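Local structure of cyclic nucleotide-binding protein (Ruegeria pomeroyi, 3FX3) at residues S78-T81 against R82-F86; I12-S16 against L17-S21; P178-K181 against M182-A185. The protein probably binds DNA as a transcription regulator of the Crp type, pairing a cyclic nucleotide-binding domain with a helix-turn-helix domain. All blocks are in the same frame, centred on the assembly; numbering follows the deposited sequence. Where two conformers were deposited one is given.

Contact 1. Residues S78-T81 against R82-F86; sequences SVFT and RGESF
Glu84 OE1 takes the backbone N-H of Thr81, with Thr81 N 2.8 Å from Glu84 OE1 and an N-H...O angle of 159°. The donor meets the oxygen on its anti side, tilted 29° from the carboxylate plane. What carries the carboxylate back across the turn is an extended chain beyond CG, with CG itself placed beside the backbone N of Glu84. The other oxygen, OE2, forms a salt bridge with Arg187, so the carboxylate links the backbone at Thr81 to an arginine of the helix-turn-helix domain, and both partners probably stabilise its negative charge.

The backbone here makes a type II beta turn from Thr81 to Glu84, closed by a weak bond of 3.1 Å from Glu84 N to Thr81 O; Gly83, with a positive phi, takes the third position, as is common in such turns. This is a sharp corner in the jelly-roll of the cyclic nucleotide-binding domain. Strand 74-81 belongs to one antiparallel sheet and strand 84-86 to the other, their short axes steeply inclined and running roughly antiparallel. Thr81 OG1 is bonded to Gly61 O, and the Arg82 guanidinium reaches Asp167.

Beyond the turn, Phe80 and Phe86 lie with their rings nearly parallel, 12° apart, but offset so strongly that little of one ring lies above the other, the centroids being 5.1 Å from each other. The closer touch is a CH-pi contact: Phe86 CB sits over one face of the Phe80 ring, toward its rim, and approaches Phe80 CE2 to 3.7 Å. Glu84 OE1 lies at the edge of the same ring, 3.7 Å from Phe80 CD1. Leu65 of strand 62-68 touches both phenylalanines, and His56 meets the Phe86 ring.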
ATOM      1  N   SER B  78       3.093  14.035   9.168  1.00 34.17           N
ATOM      2  CA  SER B  78       3.532  12.659   9.432  1.00 32.18           C
ATOM      3  C   SER B  78       4.606  12.637  10.476  1.00 30.23           C
ATOM      4  O   SER B  78       5.292  13.640  10.679  1.00 29.25           O
ATOM      5  CB  SER B  78       4.136  12.007   8.209  1.00 33.39           C
ATOM      6  OG  SER B  78       3.833  12.701   7.055  1.00 36.70           O
ATOM      7  N   VAL B  79       4.766  11.477  11.097  1.00 28.72           N
ATOM      8  CA  VAL B  79       5.922  11.170  11.910  1.00 28.50           C
ATOM      9  C   VAL B  79       6.560   9.878  11.459  1.00 27.91           C
ATOM     10  O   VAL B  79       5.861   8.921  11.121  1.00 29.04           O
ATOM     11  CB  VAL B  79       5.610  11.105  13.410  1.00 28.43           C
ATOM     12  CG1 VAL B  79       5.319  12.470  13.899  1.00 29.50           C
ATOM     13  CG2 VAL B  79       4.435  10.167  13.708  1.00 29.19           C
ATOM     14  N   PHE B  80       7.885   9.850  11.442  1.00 27.39           N
ATOM     15  CA  PHE B  80       8.651   8.655  11.036  1.00 27.19           C
ATOM     16  C   PHE B  80       9.647   8.289  12.095  1.00 27.12           C
ATOM     17  O   PHE B  80      10.137   9.166  12.816  1.00 26.42           O
ATOM     18  CB  PHE B  80       9.393   8.913   9.712  1.00 26.49           C
ATOM     19  CG  PHE B  80       8.475   9.065   8.537  1.00 27.94           C
ATOM     20  CD1 PHE B  80       7.895   7.959   7.955  1.00 30.55           C
ATOM     21  CD2 PHE B  80       8.143  10.324   8.043  1.00 28.53           C
ATOM     22  CE1 PHE B  80       7.012   8.101   6.872  1.00 32.34           C
ATOM     23  CE2 PHE B  80       7.278  10.467   6.976  1.00 29.40           C
ATOM     24  CZ  PHE B  80       6.714   9.373   6.384  1.00 28.64           C
ATOM     25  N   THR B  81       9.988   7.001  12.152  1.00 27.24           N
ATOM     26  CA  THR B  81      10.895   6.497  13.158  1.00 27.12           C
ATOM     27  C   THR B  81      11.850   5.449  12.560  1.00 27.33           C
ATOM     28  O   THR B  81      11.921   5.287  11.349  1.00 26.76           O
ATOM     29  CB  THR B  81      10.124   5.951  14.404  1.00 27.44           C
ATOM     30  OG1 THR B  81      11.048   5.755  15.487  1.00 27.89           O
ATOM     31  CG2 THR B  81       9.411   4.651  14.109  1.00 24.62           C
ATOM     32  N   ARG B  82      12.612   4.783  13.406  1.00 28.63           N
ATOM     33  CA  ARG B  82      13.711   3.910  12.937  1.00 30.81           C
ATOM     34  C   ARG B  82      13.274   2.892  11.918  1.00 30.19           C
ATOM     35  O   ARG B  82      12.211   2.303  12.041  1.00 30.31           O
ATOM     36  CB  ARG B  82      14.440   3.212  14.083  1.00 31.61           C
ATOM     37  CG  ARG B  82      13.794   2.042  14.623  1.00 35.99           C
ATOM     38  CD  ARG B  82      14.362   1.663  16.030  1.00 42.44           C
ATOM     39  NE  ARG B  82      15.572   0.845  16.007  1.00 45.42           N
ATOM     40  CZ  ARG B  82      15.605  -0.447  15.686  1.00 49.36           C
ATOM     41  NH1 ARG B  82      14.494  -1.079  15.314  1.00 50.96           N
ATOM     42  NH2 ARG B  82      16.757  -1.121  15.729  1.00 50.24           N
ATOM     43  N   GLY B  83      14.088   2.764  10.877  1.00 29.69           N
ATOM     44  CA  GLY B  83      13.846   1.854   9.771  1.00 29.20           C
ATOM     45  C   GLY B  83      12.887   2.387   8.732  1.00 28.57           C
ATOM     46  O   GLY B  83      12.433   1.638   7.892  1.00 28.11           O
ATOM     47  N   GLU B  84      12.556   3.672   8.770  1.00 28.32           N
ATOM     48  CA  GLU B  84      11.596   4.213   7.804  1.00 27.89           C
ATOM     49  C   GLU B  84      12.222   5.288   6.954  1.00 27.84           C
ATOM     50  O   GLU B  84      12.976   6.144   7.469  1.00 27.69           O
ATOM     51  CB  GLU B  84      10.352   4.764   8.514  1.00 28.99           C
ATOM     52  CG  GLU B  84       9.642   3.709   9.365  1.00 29.65           C
ATOM     53  CD  GLU B  84       8.391   4.249  10.063  1.00 34.16           C
ATOM     54  OE1 GLU B  84       8.362   5.408  10.555  1.00 32.26           O
ATOM     55  OE2 GLU B  84       7.409   3.487  10.111  1.00 36.97           O
ATOM     56  N   SER B  85      11.913   5.253   5.656  1.00 26.77           N
ATOM     57  CA  SER B  85      12.442   6.245   4.718  1.00 27.03           C
ATOM     58  C   SER B  85      11.373   7.247   4.364  1.00 26.67           C
ATOM     59  O   SER B  85      10.191   6.969   4.498  1.00 26.59           O
ATOM     60  CB  SER B  85      12.955   5.601   3.417  1.00 26.92           C
ATOM     61  OG  SER B  85      11.941   4.867   2.759  1.00 26.78           O
ATOM     62  N   PHE B  86      11.788   8.420   3.921  1.00 26.48           N
ATOM     63  CA  PHE B  86      10.838   9.388   3.399  1.00 26.01           C
ATOM     64  C   PHE B  86      11.561  10.366   2.466  1.00 26.46           C
ATOM     65  O   PHE B  86      12.793  10.434   2.469  1.00 26.93           O
ATOM     66  CB  PHE B  86      10.115  10.114   4.559  1.00 26.62           C
ATOM     67  CG  PHE B  86      11.031  10.934   5.452  1.00 25.97           C
ATOM     68  CD1 PHE B  86      11.636  10.369   6.532  1.00 26.12           C
ATOM     69  CD2 PHE B  86      11.277  12.267   5.184  1.00 29.51           C
ATOM     70  CE1 PHE B  86      12.481  11.097   7.345  1.00 27.93           C
ATOM     71  CE2 PHE B  86      12.101  13.019   6.017  1.00 28.15           C
ATOM     72  CZ  PHE B  86      12.717  12.415   7.097  1.00 27.32           C
TER

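Contact 2. Residues I12-S16 against L17-S21; sequences IARNS and LLIRS
Ser16 and Ile19 meet at the start of a short helix, where the serine hydroxyl serves as N-cap: Ile19 N donates to Ser16 OG over 3.2 Å in a fairly straight bond (162°). The same hydroxyl gives its own proton to the carbonyl of the preceding helix, with Ser16 OG 2.8 Å from Ala13 O, nearly along the C=O axis. A chi1 of 71° tucks OG between the backbone N and carbonyl carbon of Ser16, within range of both partners. Ser16 N also donates to Ala13 O, closing the type I turn from Ala13 to Ser16, so two donors hold that oxygen.

Ile19 folds back over this turn. Its CG1 rests 3.4 Å from Ser16 OG, while CG2 lies against Arg14, 3.7 Å from Arg14 CA. Arg20 bends at chi3 (-80°) to bring its guanidinium back to the turn, where Arg20 NE donates to Asn15 O over 2.9 Å from above the carbonyl plane, and NH2 adds a weak bond to the same oxygen.

The kink thus joins helix 7-13 to helix 17-20. Ile19 packs on Val27, Leu30 and Leu31 of helix 24-31, Ala13 and Ser16 touch Val57 of strand 54-58, and Leu17 touches both His138 of the long helix 125-147 and His140 of the second subunit.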
ATOM      1  N   ILE B  12      19.550  -1.534  10.061  1.00 27.60           N
ATOM      2  CA  ILE B  12      18.312  -0.764  10.305  1.00 27.53           C
ATOM      3  C   ILE B  12      17.776  -0.112   9.009  1.00 28.07           C
ATOM      4  O   ILE B  12      16.579  -0.239   8.694  1.00 27.75           O
ATOM      5  CB  ILE B  12      18.502   0.275  11.413  1.00 27.77           C
ATOM      6  CG1 ILE B  12      18.689  -0.429  12.758  1.00 28.47           C
ATOM      7  CG2 ILE B  12      17.296   1.241  11.508  1.00 26.85           C
ATOM      8  CD1 ILE B  12      19.195   0.502  13.875  1.00 28.84           C
ATOM      9  N   ALA B  13      18.655   0.525   8.234  1.00 27.68           N
ATOM     10  CA  ALA B  13      18.240   1.168   6.984  1.00 27.86           C
ATOM     11  C   ALA B  13      17.632   0.191   5.962  1.00 28.94           C
ATOM     12  O   ALA B  13      16.775   0.580   5.161  1.00 27.83           O
ATOM     13  CB  ALA B  13      19.406   1.949   6.349  1.00 27.49           C
ATOM     14  N   ARG B  14      18.079  -1.068   5.990  1.00 30.17           N
ATOM     15  CA  ARG B  14      17.561  -2.097   5.066  1.00 31.26           C
ATOM     16  C   ARG B  14      16.075  -2.433   5.253  1.00 31.58           C
ATOM     17  O   ARG B  14      15.452  -2.981   4.371  1.00 32.62           O
ATOM     18  CB  ARG B  14      18.423  -3.350   5.143  1.00 31.87           C
ATOM     19  CG  ARG B  14      19.794  -3.193   4.462  1.00 32.74           C
ATOM     20  CD  ARG B  14      20.732  -4.330   4.837  1.00 35.78           C
ATOM     21  NE  ARG B  14      21.989  -4.269   4.095  1.00 37.36           N
ATOM     22  CZ  ARG B  14      22.152  -4.702   2.839  1.00 38.90           C
ATOM     23  NH1 ARG B  14      21.149  -5.244   2.153  1.00 38.60           N
ATOM     24  NH2 ARG B  14      23.337  -4.603   2.257  1.00 39.74           N
ATOM     25  N   ASN B  15      15.510  -2.070   6.391  0.50 31.67           N
ATOM     26  CA  ASN B  15      14.081  -2.221   6.612  0.50 31.82           C
ATOM     27  C   ASN B  15      13.230  -1.127   5.957  0.50 31.42           C
ATOM     28  O   ASN B  15      12.010  -1.239   5.925  0.50 31.11           O
ATOM     29  CB  ASN B  15      13.806  -2.236   8.124  0.50 32.28           C
ATOM     30  CG  ASN B  15      14.438  -3.425   8.819  0.50 32.23           C
ATOM     31  OD1 ASN B  15      14.558  -4.516   8.246  0.50 32.54           O
ATOM     32  ND2 ASN B  15      14.857  -3.218  10.057  0.50 32.98           N
ATOM     33  N   SER B  16      13.860  -0.066   5.451  1.00 30.97           N
ATOM     34  CA  SER B  16      13.110   1.049   4.877  1.00 31.02           C
ATOM     35  C   SER B  16      12.532   0.731   3.490  1.00 30.96           C
ATOM     36  O   SER B  16      13.070  -0.071   2.739  1.00 30.85           O
ATOM     37  CB  SER B  16      13.984   2.292   4.765  1.00 30.98           C
ATOM     38  OG  SER B  16      14.964   2.156   3.741  1.00 28.77           O
ATOM     39  N   LEU B  17      11.438   1.386   3.175  1.00 30.52           N
ATOM     40  CA  LEU B  17      10.842   1.329   1.852  1.00 31.87           C
ATOM     41  C   LEU B  17      11.848   1.572   0.710  1.00 31.50           C
ATOM     42  O   LEU B  17      11.883   0.819  -0.275  1.00 31.46           O
ATOM     43  CB  LEU B  17       9.719   2.368   1.781  1.00 32.22           C
ATOM     44  CG  LEU B  17       8.888   2.368   0.526  1.00 35.14           C
ATOM     45  CD1 LEU B  17       8.045   1.074   0.570  1.00 37.61           C
ATOM     46  CD2 LEU B  17       8.015   3.629   0.416  1.00 33.24           C
ATOM     47  N   LEU B  18      12.656   2.618   0.837  1.00 30.31           N
ATOM     48  CA  LEU B  18      13.677   2.922  -0.170  1.00 30.27           C
ATOM     49  C   LEU B  18      14.588   1.718  -0.425  1.00 29.86           C
ATOM     50  O   LEU B  18      14.759   1.275  -1.561  1.00 28.97           O
ATOM     51  CB  LEU B  18      14.535   4.091   0.271  1.00 29.67           C
ATOM     52  CG  LEU B  18      15.682   4.483  -0.655  1.00 31.12           C
ATOM     53  CD1 LEU B  18      15.177   5.008  -2.013  1.00 31.12           C
ATOM     54  CD2 LEU B  18      16.533   5.534   0.048  1.00 33.24           C
ATOM     55  N   ILE B  19      15.178   1.211   0.649  1.00 29.39           N
ATOM     56  CA  ILE B  19      16.220   0.213   0.508  1.00 29.56           C
ATOM     57  C   ILE B  19      15.632  -1.180   0.171  1.00 30.21           C
ATOM     58  O   ILE B  19      16.176  -1.903  -0.657  1.00 29.89           O
ATOM     59  CB  ILE B  19      17.126   0.166   1.747  1.00 29.60           C
ATOM     60  CG1 ILE B  19      17.756   1.552   1.983  1.00 29.34           C
ATOM     61  CG2 ILE B  19      18.206  -0.945   1.578  1.00 26.93           C
ATOM     62  CD1 ILE B  19      18.627   2.105   0.806  1.00 29.42           C
ATOM     63  N   ARG B  20      14.497  -1.511   0.760  1.00 30.99           N
ATOM     64  CA  ARG B  20      13.795  -2.739   0.395  1.00 33.57           C
ATOM     65  C   ARG B  20      13.420  -2.775  -1.086  1.00 33.06           C
ATOM     66  O   ARG B  20      13.274  -3.846  -1.626  1.00 33.36           O
ATOM     67  CB  ARG B  20      12.484  -2.895   1.164  1.00 33.60           C
ATOM     68  CG  ARG B  20      12.579  -3.528   2.520  1.00 38.94           C
ATOM     69  CD  ARG B  20      11.143  -3.620   3.084  1.00 45.58           C
ATOM     70  NE  ARG B  20      10.678  -2.334   3.638  1.00 50.58           N
ATOM     71  CZ  ARG B  20       9.398  -1.919   3.744  1.00 51.92           C
ATOM     72  NH1 ARG B  20       8.366  -2.650   3.293  1.00 51.61           N
ATOM     73  NH2 ARG B  20       9.153  -0.740   4.322  1.00 52.08           N
ATOM     74  N   SER B  21      13.188  -1.618  -1.705  1.00 32.22           N
ATOM     75  CA  SER B  21      12.798  -1.593  -3.107  1.00 32.06           C
ATOM     76  C   SER B  21      13.954  -1.820  -4.083  1.00 31.59           C
ATOM     77  O   SER B  21      13.714  -2.060  -5.261  1.00 31.54           O
ATOM     78  CB  SER B  21      12.132  -0.275  -3.426  1.00 32.39           C
ATOM     79  OG  SER B  21      10.994  -0.119  -2.568  1.00 32.31           O
TER

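Contact 3. Residues P178-K181 against M182-A185; sequences PYDK and MLIA
The backbone turns from an extended Pro178 through Asp180 into helix 182-187, its first turn closed by Leu183 N bonding to Asp180 O and Ala185 N to Lys181 O, the latter pair 3.1 Å apart. Helix 182-187, with helix 192-203 after it, probably forms the two-helix motif of the Crp-like helix-turn-helix domain.

Asp180 caps the entry with its side chain: Met182 N, of a selenomethionine, lies 3.0 Å from Asp180 OD1 and approaches from above the carboxylate, 55° out of its plane. With CG anti to the backbone N (chi1 -180°), the carboxylate swings forward beside the helix start, where its negative charge probably interacts well with the helix dipole. The same oxygen rests 3.2 Å from Met182 CB.

Pro178 faces the helix on its apolar side. Its CB touches Leu183 CD1 at 4.0 Å, and its CD lies 3.9 Å from Ile184 CD1, the side chains of Pro178 and Ile184 crossing at about a right angle. Trp62 flanks both Pro178 and Ile184, and Leu195 of the next helix packs against Ile184.

Lys181 curls back over the loop, bent at chi2 (-59°) and chi4, so that its amine meets carbonyls of its own loop as well as Arg211 O of the hairpin between strands 207-209 and 213-216. A methionine in its place would probably leave those carbonyls without their shared donor and the loop less firmly tied to the hairpin. Lys181 NZ lies in the carbonyl plane of Pro178, on a lone pair and 2.9 Å from Pro178 O, whereas it meets Tyr179 O from above the plane at 3.2 Å.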
ATOM      1  N   PRO B 178       7.715   9.479  21.227  1.00 33.57           N
ATOM      2  CA  PRO B 178       7.665  10.912  21.504  1.00 33.47           C
ATOM      3  C   PRO B 178       7.008  11.169  22.833  1.00 33.35           C
ATOM      4  O   PRO B 178       6.125  10.414  23.233  1.00 32.88           O
ATOM      5  CB  PRO B 178       6.779  11.480  20.386  1.00 33.66           C
ATOM      6  CG  PRO B 178       6.626  10.397  19.404  1.00 33.72           C
ATOM      7  CD  PRO B 178       6.849   9.103  20.110  1.00 33.32           C
ATOM      8  N   TYR B 179       7.450  12.224  23.513  1.00 33.08           N
ATOM      9  CA  TYR B 179       6.793  12.676  24.713  1.00 33.18           C
ATOM     10  C   TYR B 179       5.343  13.063  24.414  1.00 33.14           C
ATOM     11  O   TYR B 179       4.442  12.727  25.162  1.00 32.02           O
ATOM     12  CB  TYR B 179       7.558  13.856  25.296  1.00 33.89           C
ATOM     13  CG  TYR B 179       7.055  14.299  26.645  1.00 34.29           C
ATOM     14  CD1 TYR B 179       5.928  15.114  26.755  1.00 34.09           C
ATOM     15  CD2 TYR B 179       7.724  13.941  27.810  1.00 36.23           C
ATOM     16  CE1 TYR B 179       5.468  15.556  27.988  1.00 36.00           C
ATOM     17  CE2 TYR B 179       7.268  14.392  29.076  1.00 35.95           C
ATOM     18  CZ  TYR B 179       6.138  15.193  29.149  1.00 35.90           C
ATOM     19  OH  TYR B 179       5.663  15.636  30.364  1.00 36.74           O
ATOM     20  N   ASP B 180       5.114  13.732  23.292  1.00 33.42           N
ATOM     21  CA  ASP B 180       3.760  14.094  22.917  1.00 33.75           C
ATOM     22  C   ASP B 180       3.062  12.924  22.216  1.00 33.35           C
ATOM     23  O   ASP B 180       3.234  12.719  21.020  1.00 31.44           O
ATOM     24  CB  ASP B 180       3.756  15.308  21.986  1.00 33.83           C
ATOM     25  CG  ASP B 180       2.355  15.710  21.581  1.00 35.36           C
ATOM     26  OD1 ASP B 180       1.367  15.137  22.118  1.00 36.96           O
ATOM     27  OD2 ASP B 180       2.239  16.565  20.699  1.00 39.30           O
ATOM     28  N   LYS B 181       2.226  12.201  22.951  1.00 33.75           N
ATOM     29  CA  LYS B 181       1.585  10.994  22.398  1.00 34.30           C
ATOM     30  C   LYS B 181       0.546  11.310  21.305  1.00 33.99           C
ATOM     31  O   LYS B 181       0.128  10.407  20.569  1.00 33.47           O
ATOM     32  CB  LYS B 181       0.951  10.138  23.516  1.00 34.93           C
ATOM     33  CG  LYS B 181       1.927   9.692  24.642  1.00 35.80           C
ATOM     34  CD  LYS B 181       3.110   8.852  24.099  1.00 37.35           C
ATOM     35  CE  LYS B 181       4.102   8.466  25.206  1.00 36.36           C
ATOM     36  NZ  LYS B 181       4.896   9.639  25.724  1.00 32.57           N
HETATM   37  N   MSE B 182       0.157  12.573  21.178  1.00 33.82           N
HETATM   38  CA  MSE B 182      -0.743  12.980  20.103  1.00 34.77           C
HETATM   39  C   MSE B 182      -0.155  12.756  18.719  1.00 33.83           C
HETATM   40  O   MSE B 182      -0.894  12.561  17.754  1.00 34.17           O
HETATM   41  CB  MSE B 182      -1.180  14.443  20.290  1.00 36.18           C
HETATM   42  CG  MSE B 182      -2.097  14.596  21.518  1.00 40.30           C
HETATM   43 SE   MSE B 182      -3.046  16.312  21.786  0.80 49.77          SE
HETATM   44  CE  MSE B 182      -3.768  16.467  19.956  1.00 48.73           C
ATOM     45  N   LEU B 183       1.170  12.754  18.607  1.00 32.38           N
ATOM     46  CA  LEU B 183       1.804  12.411  17.341  1.00 31.41           C
ATOM     47  C   LEU B 183       1.525  10.965  16.952  1.00 30.70           C
ATOM     48  O   LEU B 183       1.304  10.670  15.785  1.00 29.23           O
ATOM     49  CB  LEU B 183       3.317  12.645  17.410  1.00 31.54           C
ATOM     50  CG  LEU B 183       3.742  14.114  17.617  1.00 31.53           C
ATOM     51  CD1 LEU B 183       5.211  14.209  17.939  1.00 29.20           C
ATOM     52  CD2 LEU B 183       3.409  14.974  16.386  1.00 30.06           C
ATOM     53  N   ILE B 184       1.521  10.061  17.928  1.00 30.45           N
ATOM     54  CA  ILE B 184       1.215   8.645  17.647  1.00 30.05           C
ATOM     55  C   ILE B 184      -0.275   8.506  17.305  1.00 29.54           C
ATOM     56  O   ILE B 184      -0.659   7.779  16.378  1.00 29.51           O
ATOM     57  CB  ILE B 184       1.563   7.738  18.850  1.00 30.49           C
ATOM     58  CG1 ILE B 184       3.060   7.841  19.163  1.00 32.60           C
ATOM     59  CG2 ILE B 184       1.186   6.289  18.578  1.00 30.70           C
ATOM     60  CD1 ILE B 184       3.956   7.739  17.939  1.00 31.94           C
ATOM     61  N   ALA B 185      -1.104   9.251  18.017  1.00 28.54           N
ATOM     62  CA  ALA B 185      -2.538   9.211  17.792  1.00 28.45           C
ATOM     63  C   ALA B 185      -2.825   9.632  16.366  1.00 27.76           C
ATOM     64  O   ALA B 185      -3.581   8.958  15.660  1.00 27.91           O
ATOM     65  CB  ALA B 185      -3.288  10.118  18.811  1.00 27.31           C
TER

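Overall arrangement
Along the chain the order is contact 2, contact 1, contact 3, and in space contact 1 also lies between the others. Its centre is 11 Å from that of contact 2 and 14 Å from that of contact 3, while the centres of contacts 2 and 3 are 24 Å apart and the two do not touch. The N-terminal helical kink meets the sheet corner through Ser85 OG, 3.0 Å from Leu18 N in a probable hydrogen bond. Val79 CG2 packs on Leu183 O, 3.8 Å away. Contact 1, in the cyclic nucleotide-binding domain, thus touches both neighbours; with the salt bridges Glu84-Arg187 and Arg82-Asp167, this is consistent with a link between that domain and the helix-turn-helix domain.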